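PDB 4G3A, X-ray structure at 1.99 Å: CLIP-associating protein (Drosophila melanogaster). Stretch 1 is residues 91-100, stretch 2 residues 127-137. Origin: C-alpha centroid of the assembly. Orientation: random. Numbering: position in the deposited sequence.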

ATOM      1  N   VAL A  91      -4.634  -9.654   6.512  1.00 32.78           N
ATOM      2  CA  VAL A  91      -3.347  -8.997   6.381  1.00 30.83           C
ATOM      3  C   VAL A  91      -3.455  -7.472   6.225  1.00 31.23           C
ATOM      4  O   VAL A  91      -2.735  -6.722   6.875  1.00 30.66           O
ATOM      5  N   LEU A  92      -4.367  -7.032   5.366  1.00 34.23           N
ATOM      6  CA  LEU A  92      -4.453  -5.621   4.970  1.00 37.79           C
ATOM      7  C   LEU A  92      -4.421  -4.606   6.120  1.00 33.12           C
ATOM      8  O   LEU A  92      -3.704  -3.612   6.039  1.00 35.83           O
ATOM      9  N   PRO A  93      -5.199  -4.841   7.191  1.00 38.02           N
ATOM     10  CA  PRO A  93      -5.212  -3.809   8.235  1.00 33.91           C
ATOM     11  C   PRO A  93      -3.830  -3.534   8.827  1.00 36.60           C
ATOM     12  O   PRO A  93      -3.566  -2.407   9.220  1.00 34.17           O
ATOM     13  N   HIS A  94      -2.956  -4.533   8.888  1.00 33.70           N
ATOM     14  CA  HIS A  94      -1.638  -4.325   9.491  1.00 26.94           C
ATOM     15  C   HIS A  94      -0.605  -3.778   8.496  1.00 29.77           C
ATOM     16  O   HIS A  94       0.354  -3.112   8.885  1.00 29.77           O
ATOM     17  N   VAL A  95      -0.805  -4.082   7.221  1.00 29.02           N
ATOM     18  CA  VAL A  95       0.001  -3.491   6.169  1.00 33.23           C
ATOM     19  C   VAL A  95      -0.257  -1.989   6.137  1.00 32.58           C
ATOM     20  O   VAL A  95       0.665  -1.193   6.016  1.00 29.22           O
ATOM     21  N   ILE A  96      -1.521  -1.617   6.268  1.00 27.24           N
ATOM     22  CA  ILE A  96      -1.900  -0.211   6.357  1.00 27.03           C
ATOM     23  C   ILE A  96      -1.134   0.491   7.476  1.00 32.87           C
ATOM     24  O   ILE A  96      -0.508   1.530   7.247  1.00 33.35           O
ATOM     25  N   ASP A  97      -1.177  -0.080   8.681  1.00 30.27           N
ATOM     26  CA  ASP A  97      -0.437   0.472   9.810  1.00 30.58           C
ATOM     27  C   ASP A  97       1.046   0.659   9.492  1.00 40.12           C
ATOM     28  O   ASP A  97       1.660   1.619   9.946  1.00 37.79           O
ATOM     29  N   ARG A  98       1.623  -0.254   8.717  1.00 36.25           N
ATOM     30  CA  ARG A  98       3.043  -0.152   8.383  1.00 31.02           C
ATOM     31  C   ARG A  98       3.334   0.969   7.379  1.00 34.37           C
ATOM     32  O   ARG A  98       4.494   1.350   7.180  1.00 34.23           O
ATOM     33  N   LEU A  99       2.295   1.502   6.744  1.00 29.60           N
ATOM     34  CA  LEU A  99       2.510   2.664   5.888  1.00 29.41           C
ATOM     35  C   LEU A  99       3.000   3.803   6.763  1.00 34.87           C
ATOM     36  O   LEU A  99       3.671   4.711   6.288  1.00 37.94           O
ATOM     37  N   GLY A 100       2.674   3.739   8.052  1.00 35.89           N
ATOM     38  CA  GLY A 100       3.049   4.787   8.985  1.00 39.93           C
ATOM     39  C   GLY A 100       4.320   4.501   9.764  1.00 42.72           C
ATOM     40  O   GLY A 100       4.678   5.239  10.682  1.00 46.62           O
ATOM     41  N   ALA A 127     -10.968  -1.835  -6.324  1.00 28.17           N
ATOM     42  CA  ALA A 127     -11.329  -2.512  -5.078  1.00 28.56           C
ATOM     43  C   ALA A 127     -10.333  -2.231  -3.954  1.00 32.66           C
ATOM     44  O   ALA A 127     -10.725  -1.907  -2.828  1.00 32.36           O
ATOM     45  N   LEU A 128      -9.044  -2.368  -4.251  1.00 28.78           N
ATOM     46  CA  LEU A 128      -8.015  -2.117  -3.245  1.00 20.95           C
ATOM     47  C   LEU A 128      -7.951  -0.661  -2.804  1.00 25.02           C
ATOM     48  O   LEU A 128      -7.862  -0.367  -1.616  1.00 23.87           O
ATOM     49  N   ILE A 129      -7.955   0.263  -3.756  1.00 25.75           N
ATOM     50  CA  ILE A 129      -7.841   1.667  -3.359  1.00 28.02           C
ATOM     51  C   ILE A 129      -9.052   2.085  -2.506  1.00 22.16           C
ATOM     52  O   ILE A 129      -8.895   2.753  -1.481  1.00 23.21           O
ATOM     53  N   ASP A 130     -10.252   1.679  -2.925  1.00 21.88           N
ATOM     54  CA  ASP A 130     -11.466   1.968  -2.150  1.00 26.52           C
ATOM     55  C   ASP A 130     -11.358   1.403  -0.735  1.00 30.44           C
ATOM     56  O   ASP A 130     -11.702   2.060   0.241  1.00 28.38           O
ATOM     57  N   LYS A 131     -10.886   0.167  -0.629  1.00 30.64           N
ATOM     58  CA  LYS A 131     -10.755  -0.476   0.670  1.00 22.70           C
ATOM     59  C   LYS A 131      -9.748   0.279   1.537  1.00 28.54           C
ATOM     60  O   LYS A 131      -9.977   0.504   2.724  1.00 23.72           O
ATOM     61  N   LEU A 132      -8.629   0.675   0.945  1.00 26.86           N
ATOM     62  CA  LEU A 132      -7.631   1.441   1.681  1.00 20.22           C
ATOM     63  C   LEU A 132      -8.231   2.767   2.150  1.00 22.09           C
ATOM     64  O   LEU A 132      -7.945   3.232   3.255  1.00 25.04           O
ATOM     65  N   ALA A 133      -9.006   3.392   1.271  1.00 25.81           N
ATOM     66  CA  ALA A 133      -9.554   4.727   1.532  1.00 29.92           C
ATOM     67  C   ALA A 133     -10.323   4.729   2.843  1.00 35.69           C
ATOM     68  O   ALA A 133     -10.228   5.669   3.639  1.00 27.56           O
ATOM     69  N   THR A 134     -11.086   3.661   3.059  1.00 27.27           N
ATOM     70  CA  THR A 134     -11.881   3.524   4.271  1.00 32.34           C
ATOM     71  C   THR A 134     -11.039   3.704   5.534  1.00 24.70           C
ATOM     72  O   THR A 134     -11.478   4.335   6.492  1.00 34.69           O
ATOM     73  N   SER A 135      -9.824   3.163   5.530  1.00 27.21           N
ATOM     74  CA  SER A 135      -8.982   3.190   6.720  1.00 33.25           C
ATOM     75  C   SER A 135      -7.958   4.318   6.705  1.00 36.42           C
ATOM     76  O   SER A 135      -7.431   4.695   7.750  1.00 31.70           O
ATOM     77  N   CYS A 136      -7.652   4.839   5.521  1.00 27.28           N
ATOM     78  CA  CYS A 136      -6.472   5.680   5.373  1.00 26.06           C
ATOM     79  C   CYS A 136      -6.734   7.181   5.403  1.00 29.89           C
ATOM     80  O   CYS A 136      -5.906   7.943   5.904  1.00 30.03           O
ATOM     81  N   PHE A 137      -7.865   7.618   4.855  1.00 24.73           N
ATOM     82  CA  PHE A 137      -8.091   9.050   4.725  1.00 27.41           C
ATOM     83  C   PHE A 137      -8.116   9.702   6.108  1.00 31.83           C
ATOM     84  O   PHE A 137      -7.634  10.814   6.287  1.00 31.00           O
TER

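What does Leu92 reach on the second helix? Its CA-to-CB bond points toward that helix, and with chi1 t and chi2 p its side chain meets three residues. At the closest approaches, CD2 of Leu92 lies 3.9 Å from CD1 of Leu128 and 3.7 Å from CG of Lys131, so even a lysine contributes the aliphatic part of its chain. CD1 of Leu92 sits 4.2 Å from CD2 of Leu132, an m,t leucine whose CA-to-CB bond runs sideways but whose end comes nearer.

Why does the next contact fall at Ile96? Four residues make roughly one helical turn, so Ile96 follows Leu92 on the same face, while Val91, Pro93, His94 and Val95 make no contact with stretch 2. In its m,t rotamer, Ile96 places CG1 3.7 Å from CD2 of Leu132, CD1 3.7 Å from CB of Ser135, and CG2 3.8 Å from SG of Cys136.

How does the contact finish? Leu99, also m,t, points toward stretch 2 but touches it lightly, its CD1 4.4 Å from SG of Cys136.

Do polar groups join the two stretches? No hydrogen bond crosses between them; the packing is apolar in character. Asp97 and Arg98 lie out of reach of stretch 2, and their side chains find hydrogen-bond partners outside this contact.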

ATOM      1  CB  VAL A  91      -2.619  -9.565   5.161  1.00 38.84           C
ATOM      2  CG1 VAL A  91      -1.395  -8.764   4.863  1.00 35.63           C
ATOM      3  CG2 VAL A  91      -2.272 -11.044   5.395  1.00 34.46           C
ATOM      4  CB  LEU A  92      -5.676  -5.363   4.083  1.00 33.88           C
ATOM      5  CG  LEU A  92      -5.565  -4.107   3.203  1.00 31.54           C
ATOM      6  CD1 LEU A  92      -4.348  -4.210   2.273  1.00 27.74           C
ATOM      7  CD2 LEU A  92      -6.829  -3.875   2.391  1.00 31.92           C
ATOM      8  CB  PRO A  93      -6.146  -4.405   9.298  1.00 43.15           C
ATOM      9  CG  PRO A  93      -7.054  -5.301   8.519  1.00 42.86           C
ATOM     10  CD  PRO A  93      -6.194  -5.902   7.451  1.00 38.43           C
ATOM     11  CB  HIS A  94      -1.165  -5.619  10.155  1.00 31.42           C
ATOM     12  CG  HIS A  94      -2.153  -6.144  11.142  1.00 35.45           C
ATOM     13  ND1 HIS A  94      -2.988  -7.208  10.864  1.00 41.19           N
ATOM     14  CD2 HIS A  94      -2.496  -5.708  12.372  1.00 40.96           C
ATOM     15  CE1 HIS A  94      -3.774  -7.425  11.900  1.00 49.49           C
ATOM     16  NE2 HIS A  94      -3.501  -6.525  12.830  1.00 51.36           N
ATOM     17  CB  VAL A  95      -0.349  -4.088   4.814  1.00 32.70           C
ATOM     18  CG1 VAL A  95       0.442  -3.384   3.719  1.00 33.37           C
ATOM     19  CG2 VAL A  95      -0.051  -5.593   4.831  1.00 30.20           C
ATOM     20  CB  ILE A  96      -3.418  -0.062   6.587  1.00 27.48           C
ATOM     21  CG1 ILE A  96      -4.177  -0.435   5.307  1.00 25.42           C
ATOM     22  CG2 ILE A  96      -3.765   1.374   7.043  1.00 29.74           C
ATOM     23  CD1 ILE A  96      -5.686  -0.476   5.480  1.00 35.30           C
ATOM     24  CB  ASP A  97      -0.590  -0.410  11.055  1.00 41.82           C
ATOM     25  CG  ASP A  97      -1.953  -0.263  11.713  1.00 50.30           C
ATOM     26  OD1 ASP A  97      -2.675   0.712  11.402  1.00 54.16           O
ATOM     27  OD2 ASP A  97      -2.304  -1.126  12.533  1.00 56.26           O
ATOM     28  CB  ARG A  98       3.574  -1.478   7.853  1.00 32.34           C
ATOM     29  CG  ARG A  98       3.598  -2.602   8.883  1.00 35.84           C
ATOM     30  CD  ARG A  98       4.658  -2.366   9.954  1.00 40.60           C
ATOM     31  NE  ARG A  98       4.541  -3.329  11.053  1.00 44.14           N
ATOM     32  CZ  ARG A  98       5.385  -3.409  12.082  1.00 50.09           C
ATOM     33  NH1 ARG A  98       6.427  -2.589  12.167  1.00 50.15           N
ATOM     34  NH2 ARG A  98       5.191  -4.317  13.033  1.00 43.08           N
ATOM     35  CB  LEU A  99       1.228   3.074   5.156  1.00 25.75           C
ATOM     36  CG  LEU A  99       0.712   2.097   4.102  1.00 26.99           C
ATOM     37  CD1 LEU A  99      -0.640   2.569   3.582  1.00 25.14           C
ATOM     38  CD2 LEU A  99       1.722   1.930   2.964  1.00 26.60           C
ATOM     39  CB  ALA A 127     -11.468  -4.027  -5.303  1.00 37.89           C
ATOM     40  CB  LEU A 128      -6.631  -2.532  -3.732  1.00 25.81           C
ATOM     41  CG  LEU A 128      -5.555  -2.331  -2.650  1.00 29.46           C
ATOM     42  CD1 LEU A 128      -5.912  -3.093  -1.368  1.00 25.80           C
ATOM     43  CD2 LEU A 128      -4.159  -2.739  -3.133  1.00 27.35           C
ATOM     44  CB  ILE A 129      -7.639   2.615  -4.570  1.00 27.62           C
ATOM     45  CG1 ILE A 129      -6.401   2.211  -5.372  1.00 24.83           C
ATOM     46  CG2 ILE A 129      -7.543   4.066  -4.104  1.00 24.41           C
ATOM     47  CD1 ILE A 129      -5.119   2.162  -4.568  1.00 25.77           C
ATOM     48  CB  ASP A 130     -12.714   1.373  -2.814  1.00 27.87           C
ATOM     49  CG  ASP A 130     -13.142   2.112  -4.074  1.00 33.25           C
ATOM     50  OD1 ASP A 130     -12.408   2.995  -4.561  1.00 30.19           O
ATOM     51  OD2 ASP A 130     -14.235   1.785  -4.586  1.00 38.48           O
ATOM     52  CB  LYS A 131     -10.311  -1.939   0.497  1.00 27.07           C
ATOM     53  CG  LYS A 131     -10.274  -2.712   1.793  1.00 31.41           C
ATOM     54  CD  LYS A 131     -11.670  -2.796   2.431  1.00 36.32           C
ATOM     55  CE  LYS A 131     -11.728  -3.899   3.515  1.00 38.44           C
ATOM     56  NZ  LYS A 131     -13.050  -3.852   4.196  1.00 43.74           N
ATOM     57  CB  LEU A 132      -6.425   1.726   0.791  1.00 19.76           C
ATOM     58  CG  LEU A 132      -5.574   0.506   0.420  1.00 28.68           C
ATOM     59  CD1 LEU A 132      -4.532   0.907  -0.601  1.00 26.85           C
ATOM     60  CD2 LEU A 132      -4.909  -0.049   1.652  1.00 25.29           C
ATOM     61  CB  ALA A 133     -10.457   5.158   0.401  1.00 26.92           C
ATOM     62  CB  THR A 134     -12.628   2.175   4.291  1.00 45.55           C
ATOM     63  OG1 THR A 134     -13.590   2.164   3.227  1.00 34.39           O
ATOM     64  CG2 THR A 134     -13.348   1.964   5.628  1.00 47.59           C
ATOM     65  CB  SER A 135      -8.231   1.861   6.877  1.00 37.20           C
ATOM     66  OG  SER A 135      -9.112   0.764   7.036  1.00 35.62           O
ATOM     67  CB  CYS A 136      -5.693   5.300   4.096  1.00 22.61           C
ATOM     68  SG  CYS A 136      -4.822   3.683   4.247  1.00 27.55           S
ATOM     69  CB  PHE A 137      -9.389   9.359   3.962  1.00 31.46           C
ATOM     70  CG  PHE A 137      -9.212   9.457   2.459  1.00 29.96           C
ATOM     71  CD1 PHE A 137      -8.309  10.355   1.912  1.00 36.27           C
ATOM     72  CD2 PHE A 137      -9.968   8.665   1.599  1.00 25.44           C
ATOM     73  CE1 PHE A 137      -8.142  10.458   0.526  1.00 35.07           C
ATOM     74  CE2 PHE A 137      -9.814   8.757   0.209  1.00 25.37           C
ATOM     75  CZ  PHE A 137      -8.893   9.659  -0.323  1.00 32.20           C
TER